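Local coordinates for protein BolA (Coxiella burnetii, PDB 3TR3) that is of uncertain function but, as a stress-induced member of the BolA/IbaG family, probably acts in cellular stress responses, at residues V23-G28 with E34-C39; L53-L58 with H67-K72. One frame throughout, in Å; residues are numbered along the deposited sequence.

Interaction 1: residues V23-G28 with E34-C39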
loop_
_atom_site.group_PDB
_atom_site.type_symbol
_atom_site.label_atom_id
_atom_site.label_comp_id
_atom_site.label_asym_id
_atom_site.label_seq_id
_atom_site.Cartn_x
_atom_site.Cartn_y
_atom_site.Cartn_z
ATOM N N VAL B 23 -4.563 -0.946 -4.523
ATOM C CA VAL B 23 -4.409 0.059 -3.457
ATOM C C VAL B 23 -2.905 0.137 -3.001
ATOM O O VAL B 23 -2.425 -0.688 -2.206
ATOM C CB VAL B 23 -5.399 -0.161 -2.274
ATOM C CG1 VAL B 23 -5.349 1.002 -1.291
ATOM C CG2 VAL B 23 -6.821 -0.360 -2.786
ATOM N N ILE B 24 -2.169 1.101 -3.553
ATOM C CA ILE B 24 -0.739 1.192 -3.327
ATOM C C ILE B 24 -0.400 1.829 -1.966
ATOM O O ILE B 24 0.709 1.686 -1.463
ATOM C CB ILE B 24 0.019 1.919 -4.473
ATOM C CG1 ILE B 24 -0.386 3.385 -4.548
ATOM C CG2 ILE B 24 -0.110 1.146 -5.813
ATOM C CD1 ILE B 24 0.493 4.160 -5.475
ATOM N N SER B 25 -1.364 2.513 -1.373
ATOM C CA SER B 25 -1.164 3.030 -0.053
ATOM C C SER B 25 -2.494 3.153 0.665
ATOM O O SER B 25 -3.418 3.729 0.137
ATOM C CB SER B 25 -0.456 4.368 -0.133
ATOM O OG SER B 25 -0.580 5.068 1.085
ATOM N N ALA B 26 -2.584 2.581 1.864
ATOM C CA ALA B 26 -3.744 2.731 2.740
ATOM C C ALA B 26 -3.312 3.113 4.189
ATOM O O ALA B 26 -2.564 2.375 4.824
ATOM C CB ALA B 26 -4.557 1.426 2.740
ATOM N N GLU B 27 -3.793 4.252 4.694
ATOM C CA GLU B 27 -3.401 4.789 6.010
ATOM C C GLU B 27 -4.621 5.211 6.798
ATOM O O GLU B 27 -5.662 5.519 6.191
ATOM C CB GLU B 27 -2.424 5.983 5.890
ATOM C CG GLU B 27 -1.099 5.614 5.224
ATOM C CD GLU B 27 -0.172 6.823 5.014
ATOM O OE1 GLU B 27 -0.488 7.674 4.122
ATOM O OE2 GLU B 27 0.877 6.903 5.743
ATOM N N GLY B 28 -4.488 5.205 8.135
ATOM C CA GLY B 28 -5.543 5.621 9.060
ATOM C C GLY B 28 -5.644 4.858 10.379
ATOM O O GLY B 28 -4.887 3.937 10.645
ATOM N N GLU B 34 -6.951 7.352 4.453
ATOM C CA GLU B 34 -6.539 7.866 3.145
ATOM C C GLU B 34 -6.097 6.682 2.332
ATOM O O GLU B 34 -5.423 5.784 2.840
ATOM C CB GLU B 34 -5.351 8.819 3.245
ATOM C CG GLU B 34 -5.582 10.045 4.088
ATOM C CD GLU B 34 -4.268 10.679 4.540
ATOM O OE1 GLU B 34 -3.206 10.009 4.444
ATOM O OE2 GLU B 34 -4.297 11.849 4.993
ATOM N N ALA B 35 -6.461 6.682 1.059
ATOM C CA ALA B 35 -6.086 5.610 0.166
ATOM C C ALA B 35 -5.628 6.209 -1.163
ATOM O O ALA B 35 -6.156 7.232 -1.600
ATOM C CB ALA B 35 -7.273 4.639 -0.032
ATOM N N VAL B 36 -4.615 5.596 -1.773
ATOM C CA VAL B 36 -4.151 5.974 -3.087
ATOM C C VAL B 36 -4.490 4.753 -3.891
ATOM O O VAL B 36 -4.109 3.645 -3.512
ATOM C CB VAL B 36 -2.638 6.270 -3.150
ATOM C CG1 VAL B 36 -2.243 6.753 -4.535
ATOM C CG2 VAL B 36 -2.228 7.299 -2.070
ATOM N N VAL B 37 -5.302 4.955 -4.937
ATOM C CA VAL B 37 -5.853 3.866 -5.734
ATOM C C VAL B 37 -5.435 4.057 -7.180
ATOM O O VAL B 37 -5.547 5.168 -7.720
ATOM C CB VAL B 37 -7.400 3.801 -5.646
ATOM C CG1 VAL B 37 -7.905 2.561 -6.371
ATOM C CG2 VAL B 37 -7.840 3.746 -4.210
ATOM N N LEU B 38 -4.896 2.990 -7.774
ATOM C CA LEU B 38 -4.570 2.967 -9.183
ATOM C C LEU B 38 -5.606 2.076 -9.855
ATOM O O LEU B 38 -5.892 0.981 -9.358
ATOM C CB LEU B 38 -3.136 2.453 -9.472
ATOM C CG LEU B 38 -1.907 3.088 -8.786
ATOM C CD1 LEU B 38 -0.517 2.757 -9.447
ATOM C CD2 LEU B 38 -2.039 4.584 -8.574
ATOM N N CYS B 39 -6.165 2.557 -10.974
ATOM C CA CYS B 39 -7.077 1.780 -11.814
ATOM C C CYS B 39 -7.092 2.358 -13.248
ATOM O O CYS B 39 -7.296 3.568 -13.422
ATOM C CB CYS B 39 -8.485 1.813 -11.216
ATOM S SG CYS B 39 -9.594 0.589 -11.917
#
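Glu27 and Glu34 form an antiparallel hydrogen-bonded pair gripped by two backbone bonds: Glu27 N donates to Glu34 O at 2.9 Å, nearly straight at hydrogen, and Glu34 N returns a bond to Glu27 O at 2.8 Å. Farther along the hairpin, Val36 N meets Ser25 O at 2.9 Å, in the carbonyl plane, and Ala35 CA adds a CA-H...O contact to the same oxygen. Here the first strand carries a classic beta bulge: Ile24, with a helix-like backbone, and Ser25 both stand opposite Val36, and Ile24 N makes a weak bond to Val36 O (3.2 Å, 129° at hydrogen).

The carboxylates of Glu27 and Glu34 come close, OE1 to OE1 at 3.6 Å, with planes 59° apart. Glu27 OE2 is hydrogen-bonded to Thr7 N of the second subunit, and Ser25 OG to Thr7 OG1 of that chain. Residues 25-27 pair in parallel with a strand of the same subunit, carrying the sheet across the interface.

Beyond the bulge, Ile24 packs on Val36 and Leu38. Its CG1 lies between the backbone N and the carbonyl carbon (chi1 66°) and reaches Val36 CG1 at 3.8 Å. The CG2 branch touches Leu38 CG at 4.0 Å, the two side chains crossing at about a right angle. Val36 CG2 also covers Ser25 CB. On the other face, Val23, Ala26, Ala35 and Val37 are buried, with Val23 and Ala26 meeting helix 7-17.

Two like charges as near as those of Glu27 and Glu34 would tend to raise the proton affinity of one carboxylate, while the Thr7 bond probably offsets part of this for Glu27.

Interaction 2: residues L53-L58 with H67-K72. With CO (cobalt (II) ion), chain D.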
loop_
_atom_site.group_PDB
_atom_site.type_symbol
_atom_site.label_atom_id
_atom_site.label_comp_id
_atom_site.label_asym_id
_atom_site.label_seq_id
_atom_site.Cartn_x
_atom_site.Cartn_y
_atom_site.Cartn_z
ATOM N N LEU B 53 -16.704 5.617 -8.077
ATOM C CA LEU B 53 -16.509 4.203 -8.391
ATOM C C LEU B 53 -15.921 3.453 -7.172
ATOM O O LEU B 53 -16.321 2.315 -6.880
ATOM C CB LEU B 53 -15.611 4.031 -9.607
ATOM C CG LEU B 53 -16.327 4.101 -10.954
ATOM C CD1 LEU B 53 -15.338 3.961 -12.138
ATOM C CD2 LEU B 53 -17.464 3.051 -11.019
ATOM N N VAL B 54 -14.986 4.111 -6.469
ATOM C CA VAL B 54 -14.314 3.519 -5.338
ATOM C C VAL B 54 -15.280 3.374 -4.145
ATOM O O VAL B 54 -15.377 2.290 -3.550
ATOM C CB VAL B 54 -13.024 4.302 -4.945
ATOM C CG1 VAL B 54 -12.495 3.786 -3.621
ATOM C CG2 VAL B 54 -11.945 4.198 -6.048
ATOM N N TYR B 55 -16.023 4.439 -3.831
ATOM C CA TYR B 55 -17.016 4.375 -2.763
ATOM C C TYR B 55 -18.069 3.322 -3.076
ATOM O O TYR B 55 -18.585 2.665 -2.180
ATOM C CB TYR B 55 -17.716 5.711 -2.572
ATOM C CG TYR B 55 -16.817 6.837 -2.145
ATOM C CD1 TYR B 55 -15.777 6.604 -1.253
ATOM C CD2 TYR B 55 -17.012 8.145 -2.613
ATOM C CE1 TYR B 55 -14.935 7.627 -0.847
ATOM C CE2 TYR B 55 -16.164 9.189 -2.206
ATOM C CZ TYR B 55 -15.123 8.917 -1.316
ATOM O OH TYR B 55 -14.257 9.915 -0.856
ATOM N N ASN B 56 -18.421 3.195 -4.356
ATOM C CA ASN B 56 -19.422 2.222 -4.761
ATOM C C ASN B 56 -18.901 0.779 -4.655
ATOM O O ASN B 56 -19.620 -0.115 -4.212
ATOM C CB ASN B 56 -19.925 2.555 -6.177
ATOM C CG ASN B 56 -21.012 1.614 -6.650
ATOM O OD1 ASN B 56 -20.710 0.579 -7.258
ATOM N ND2 ASN B 56 -22.282 1.963 -6.383
ATOM N N ALA B 57 -17.654 0.569 -5.083
ATOM C CA ALA B 57 -16.933 -0.675 -4.860
ATOM C C ALA B 57 -16.868 -1.098 -3.373
ATOM O O ALA B 57 -16.774 -2.275 -3.096
ATOM C CB ALA B 57 -15.510 -0.578 -5.446
ATOM N N LEU B 58 -16.897 -0.154 -2.425
ATOM C CA LEU B 58 -16.811 -0.500 -0.998
ATOM C C LEU B 58 -18.171 -0.868 -0.435
ATOM O O LEU B 58 -18.280 -1.363 0.699
ATOM C CB LEU B 58 -16.186 0.635 -0.178
ATOM C CG LEU B 58 -14.672 0.818 -0.258
ATOM C CD1 LEU B 58 -14.272 2.201 0.173
ATOM C CD2 LEU B 58 -13.928 -0.231 0.586
ATOM N N HIS B 67 -15.960 5.463 8.647
ATOM C CA HIS B 67 -16.433 6.791 9.011
ATOM C C HIS B 67 -15.993 7.850 7.978
ATOM O O HIS B 67 -16.811 8.666 7.514
ATOM C CB HIS B 67 -16.015 7.102 10.478
ATOM C CG HIS B 67 -16.011 8.558 10.852
ATOM N ND1 HIS B 67 -17.150 9.249 11.207
ATOM C CD2 HIS B 67 -14.983 9.436 10.990
ATOM C CE1 HIS B 67 -16.836 10.498 11.503
ATOM N NE2 HIS B 67 -15.527 10.635 11.379
ATOM N N ALA B 68 -14.717 7.849 7.599
ATOM C CA ALA B 68 -14.214 8.863 6.652
ATOM C C ALA B 68 -13.100 8.295 5.823
ATOM O O ALA B 68 -12.251 7.558 6.340
ATOM C CB ALA B 68 -13.756 10.123 7.368
ATOM N N LEU B 69 -13.144 8.570 4.521
ATOM C CA LEU B 69 -12.170 8.022 3.607
ATOM C C LEU B 69 -11.805 9.046 2.556
ATOM O O LEU B 69 -12.616 9.406 1.777
ATOM C CB LEU B 69 -12.714 6.769 2.951
ATOM C CG LEU B 69 -11.831 6.207 1.840
ATOM C CD1 LEU B 69 -10.383 5.949 2.350
ATOM C CD2 LEU B 69 -12.451 4.947 1.284
ATOM N N SER B 70 -10.565 9.505 2.558
ATOM C CA SER B 70 -10.049 10.505 1.642
ATOM C C SER B 70 -9.297 9.751 0.540
ATOM O O SER B 70 -8.637 8.760 0.831
ATOM C CB SER B 70 -9.131 11.423 2.464
ATOM O OG SER B 70 -8.230 12.162 1.675
ATOM N N LEU B 71 -9.408 10.167 -0.727
ATOM C CA LEU B 71 -8.828 9.364 -1.842
ATOM C C LEU B 71 -7.930 10.154 -2.766
ATOM O O LEU B 71 -8.201 11.312 -3.042
ATOM C CB LEU B 71 -9.902 8.685 -2.735
ATOM C CG LEU B 71 -10.951 7.747 -2.147
ATOM C CD1 LEU B 71 -12.166 7.491 -3.154
ATOM C CD2 LEU B 71 -10.315 6.419 -1.685
ATOM N N LYS B 72 -6.858 9.512 -3.222
ATOM C CA LYS B 72 -6.183 9.923 -4.450
ATOM C C LYS B 72 -6.287 8.787 -5.458
ATOM O O LYS B 72 -5.906 7.657 -5.158
ATOM C CB LYS B 72 -4.733 10.309 -4.247
ATOM C CG LYS B 72 -4.524 11.519 -3.380
ATOM C CD LYS B 72 -3.030 11.660 -2.985
ATOM C CE LYS B 72 -2.807 12.907 -2.139
ATOM N NZ LYS B 72 -1.409 12.994 -1.660
HETATM CO CO CO D . -14.444 12.345 12.352
#
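Leu69 and Leu71, two residues apart on the strand, both point toward the helical segment and meet Val54, Tyr55 and Leu58. The segment axes come within 10.8 Å at an angle of 136°, a spacing bridged by side chains. Ahead of them, His67 binds the cobalt ion through NE2 at 2.2 Å; its imidazole is turned to the metal rather than to the helix, and His32 supplies a second nitrogen.

At Leu69, backbone and side chain each find a partner. The carbonyl O accepts a hydrogen bond from Tyr55 OH at 3.1 Å, nearly in line with the C=O bond (164°) and at the edge of the phenol ring. Leu69 CD2 meets Leu58 CD1 tip to tip at 3.5 Å. This leucine has CG anti to the backbone N (chi1 173°), which lets CD2 reach the helix while CD1 turns toward strand 32-38.

Ser70 points away, and Leu71 follows on the helix-facing side. Its CD1 lies 3.6 Å from Tyr55 CE1, approaching the ring obliquely as the two side chains slide past each other in opposite directions. The same methyl is 3.7 Å from Val54 CG1, so it touches the two residues from directions roughly at right angles, and CD2 also touches that CG1.

Here the first helix of a beta-alpha-beta crossover (strand 32-38, helices 47-57 and 59-65, strand 68-74) packs on the second strand in a buried interface, and Leu69 also rests on Phe33 and Ala35 of strand 32-38. Helix 7-17 borders it through Ile14, while Met62 of helix 59-65 packs against Tyr55 and Leu69.

How the interactions relate
Following the chain from the N terminus, interaction 1 closes first: a short turn brings 34-39 back beside 23-28 as a beta hairpin. The chain then runs into helix 47-57, and interaction 2 closes a second loop, in which helix 59-65 intervenes before 67-72. The two are in series, neither nested nor crossed, with centres about 10 Å apart. They join where strands 32-38 and 68-74 lie parallel: Val37 N to Lys72 O (2.8 Å) and Lys72 N to Ala35 O (2.9 Å) are probable hydrogen bonds, and Ala35 CB packs on Leu71 CD2. The hairpin and the helix layer thus share one sheet.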